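Local atomic coordinates of peridinin-chlorophyll A protein (Amphidinium carterae, PDB entry 2C9E), a protein that probably serves as a water-soluble light-harvesting antenna, binding chlorophyll a and the carotenoid peridinin to capture blue-green light. Residues D295-M298 and A299-A302. Residues are numbered along the deposited sequence; the frame is centred on the assembly and turned at random.
With PID (peridinin), chain H.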
loop_
_atom_site.group_PDB
_atom_site.type_symbol
_atom_site.label_atom_id
_atom_site.label_comp_id
_atom_site.label_asym_id
_atom_site.label_seq_id
_atom_site.Cartn_x
_atom_site.Cartn_y
_atom_site.Cartn_z
ATOM N N ASP A 295 8.434 -1.287 -19.327
ATOM C CA ASP A 295 9.738 -1.881 -19.215
ATOM C C ASP A 295 9.795 -2.821 -18.022
ATOM O O ASP A 295 10.520 -3.782 -18.045
ATOM C CB ASP A 295 10.807 -0.816 -19.040
ATOM C CG ASP A 295 11.095 -0.044 -20.327
ATOM O OD1 ASP A 295 10.776 -0.505 -21.424
ATOM O OD2 ASP A 295 11.671 1.043 -20.217
ATOM N N LEU A 296 9.058 -2.509 -16.958
ATOM C CA LEU A 296 9.035 -3.395 -15.807
ATOM C C LEU A 296 8.348 -4.698 -16.180
ATOM O O LEU A 296 8.841 -5.758 -15.839
ATOM C CB LEU A 296 8.321 -2.758 -14.625
ATOM C CG LEU A 296 8.019 -3.710 -13.440
ATOM C CD1 LEU A 296 9.305 -4.171 -12.762
ATOM C CD2 LEU A 296 7.057 -2.986 -12.414
ATOM N N GLN A 297 7.220 -4.621 -16.875
ATOM C CA GLN A 297 6.534 -5.838 -17.277
ATOM C C GLN A 297 7.359 -6.718 -18.229
ATOM O O GLN A 297 7.261 -7.951 -18.134
ATOM C CB GLN A 297 5.178 -5.531 -17.904
ATOM C CG GLN A 297 4.247 -4.705 -16.998
ATOM C CD GLN A 297 4.001 -5.355 -15.634
ATOM O OE1 GLN A 297 3.594 -6.503 -15.546
ATOM N NE2 GLN A 297 4.260 -4.607 -14.569
ATOM N N MET A 298 8.143 -6.124 -19.151
ATOM C CA MET A 298 8.997 -6.935 -20.040
ATOM C C MET A 298 10.028 -7.667 -19.164
ATOM O O MET A 298 10.263 -8.841 -19.326
ATOM C CB MET A 298 9.778 -6.093 -21.054
ATOM C CG MET A 298 9.076 -5.831 -22.369
ATOM S SD MET A 298 8.553 -7.352 -23.230
ATOM C CE MET A 298 6.986 -6.853 -23.898
ATOM N N ALA A 299 10.666 -6.975 -18.239
ATOM C CA ALA A 299 11.634 -7.641 -17.372
ATOM C C ALA A 299 10.976 -8.771 -16.497
ATOM O O ALA A 299 11.547 -9.849 -16.326
ATOM C CB ALA A 299 12.314 -6.590 -16.504
ATOM N N LEU A 300 9.779 -8.540 -15.946
ATOM C CA LEU A 300 9.091 -9.584 -15.168
ATOM C C LEU A 300 8.814 -10.785 -16.115
ATOM O O LEU A 300 9.100 -11.957 -15.770
ATOM C CB LEU A 300 7.771 -9.025 -14.560
ATOM C CG LEU A 300 8.028 -8.038 -13.383
ATOM C CD1 LEU A 300 6.784 -7.242 -13.091
ATOM C CD2 LEU A 300 8.517 -8.824 -12.118
ATOM N N PHE A 301 8.284 -10.488 -17.311
ATOM C CA PHE A 301 8.022 -11.508 -18.354
ATOM C C PHE A 301 9.326 -12.279 -18.719
ATOM O O PHE A 301 9.297 -13.488 -18.898
ATOM C CB PHE A 301 7.485 -10.821 -19.613
ATOM C CG PHE A 301 7.366 -11.719 -20.802
ATOM C CD1 PHE A 301 6.724 -12.972 -20.702
ATOM C CD2 PHE A 301 7.824 -11.306 -22.049
ATOM C CE1 PHE A 301 6.528 -13.807 -21.837
ATOM C CE2 PHE A 301 7.627 -12.137 -23.203
ATOM C CZ PHE A 301 6.971 -13.391 -23.082
ATOM N N ALA A 302 10.459 -11.575 -18.829
ATOM C CA ALA A 302 11.712 -12.230 -19.162
ATOM C C ALA A 302 12.160 -13.221 -18.092
ATOM O O ALA A 302 12.986 -14.064 -18.366
ATOM C CB ALA A 302 12.848 -11.187 -19.410
HETATM C C1 PID H . 4.251 -9.068 -21.530
HETATM C C2 PID H . 4.333 -8.969 -23.055
HETATM C C3 PID H . 3.108 -9.607 -23.717
HETATM C C4 PID H . 2.993 -11.061 -23.260
HETATM C C5 PID H . 2.749 -11.248 -21.758
HETATM C C6 PID H . 3.515 -10.244 -20.881
HETATM C C7 PID H . 3.884 -10.711 -19.614
HETATM C C8 PID H . 3.537 -10.091 -18.414
HETATM C C9 PID H . 3.886 -10.527 -17.132
HETATM C C10 PID H . 4.629 -11.644 -16.766
HETATM C C11 PID H . 3.622 -9.862 -16.007
HETATM C C12 PID H . 4.189 -10.494 -14.977
HETATM C C13 PID H . 4.251 -9.968 -13.685
HETATM C C14 PID H . 4.846 -10.530 -12.554
HETATM C C15 PID H . 4.828 -9.800 -11.364
HETATM C C16 PID H . 5.424 -10.172 -10.159
HETATM C C17 PID H . 5.342 -9.322 -9.056
HETATM C C18 PID H . 5.963 -9.585 -7.836
HETATM C C19 PID H . 5.871 -8.708 -6.755
HETATM C C20 PID H . 6.554 -8.944 -5.561
HETATM C C21 PID H . 6.537 -8.103 -4.446
HETATM C C22 PID H . 7.352 -8.453 -3.373
HETATM C C23 PID H . 7.542 -7.795 -2.260
HETATM C C24 PID H . 7.913 -7.119 -1.199
HETATM C C25 PID H . 7.226 -7.226 0.172
HETATM C C26 PID H . 7.255 -5.898 0.943
HETATM C C27 PID H . 8.641 -5.235 0.923
HETATM C C28 PID H . 8.978 -4.924 -0.538
HETATM C C29 PID H . 9.159 -6.230 -1.313
HETATM C C30 PID H . 8.917 -4.024 2.966
HETATM C C31 PID H . 9.027 -2.705 3.734
HETATM C CM1 PID H . 5.478 -8.497 -20.816
HETATM C CM2 PID H . 3.173 -12.691 -21.466
HETATM C CM3 PID H . 1.248 -11.110 -21.483
HETATM C CM4 PID H . 5.469 -11.929 -12.590
HETATM C CM5 PID H . 5.597 -6.893 -4.358
HETATM C CM6 PID H . 5.773 -7.673 -0.003
HETATM C CM7 PID H . 7.994 -8.273 0.986
HETATM C CM8 PID H . 9.469 -5.916 -2.779
HETATM O O1 PID H . 2.966 -8.915 -20.918
HETATM O O2 PID H . 3.361 -9.660 -25.122
HETATM O O3 PID H . 5.060 -12.518 -17.516
HETATM O O4 PID H . 4.817 -11.627 -15.414
HETATM O O5 PID H . 10.268 -6.901 -0.710
HETATM O O6 PID H . 8.684 -3.983 1.625
HETATM O O7 PID H . 9.049 -5.097 3.551
#
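Met298 and Phe301, about one turn apart on a single helix, run alongside each other toward peridinin. Phe301 can be followed outward. Its CB sits 3.2 Å from Gln297 O, the same oxygen that accepts the Phe301 N hydrogen bond. CB also meets the peridinin methyl CM1. CG is anti to the backbone N (chi1 172°), which swings the ring outward, onto the pigment. There CG lies 3.8 Å from peridinin C7, and C6 of the pigment is over one face of the ring. CD1 and CE1 both reach the methyl CM2, each at 3.6 Å. On the other flank CD2 has Met298 SD at 4.2 Å, at the ring edge and near its plane. CZ touches CM2 more loosely. The bent Met298 chain brings its CE to 3.5 Å from peridinin C2. With an alanine at Phe301, a gap would probably open beside CM2, and the peridinin end ring and Met298 SD would lose their aromatic neighbour.

Further along the pigment, Leu300 CD1 packs against peridinin C15 and lies 3.8 Å from Leu296 CG. Gln297 OE1 approaches C11 in the lactone ring of peridinin at 3.4 Å. Gln297 NE2 hydrogen-bonds Asn293 OD1 and O1A of chlorophyll a, so Gln297 borders two pigments. The arrangement is one helical wall of a peridinin pocket. Gln297 and Met298 also touch the bound digalactosyl diacyl glycerol. Leu296, Ala299 and Leu300 pack on helix 201-213, while Phe301 touches Ala309 and Lys310 of helix 306-324.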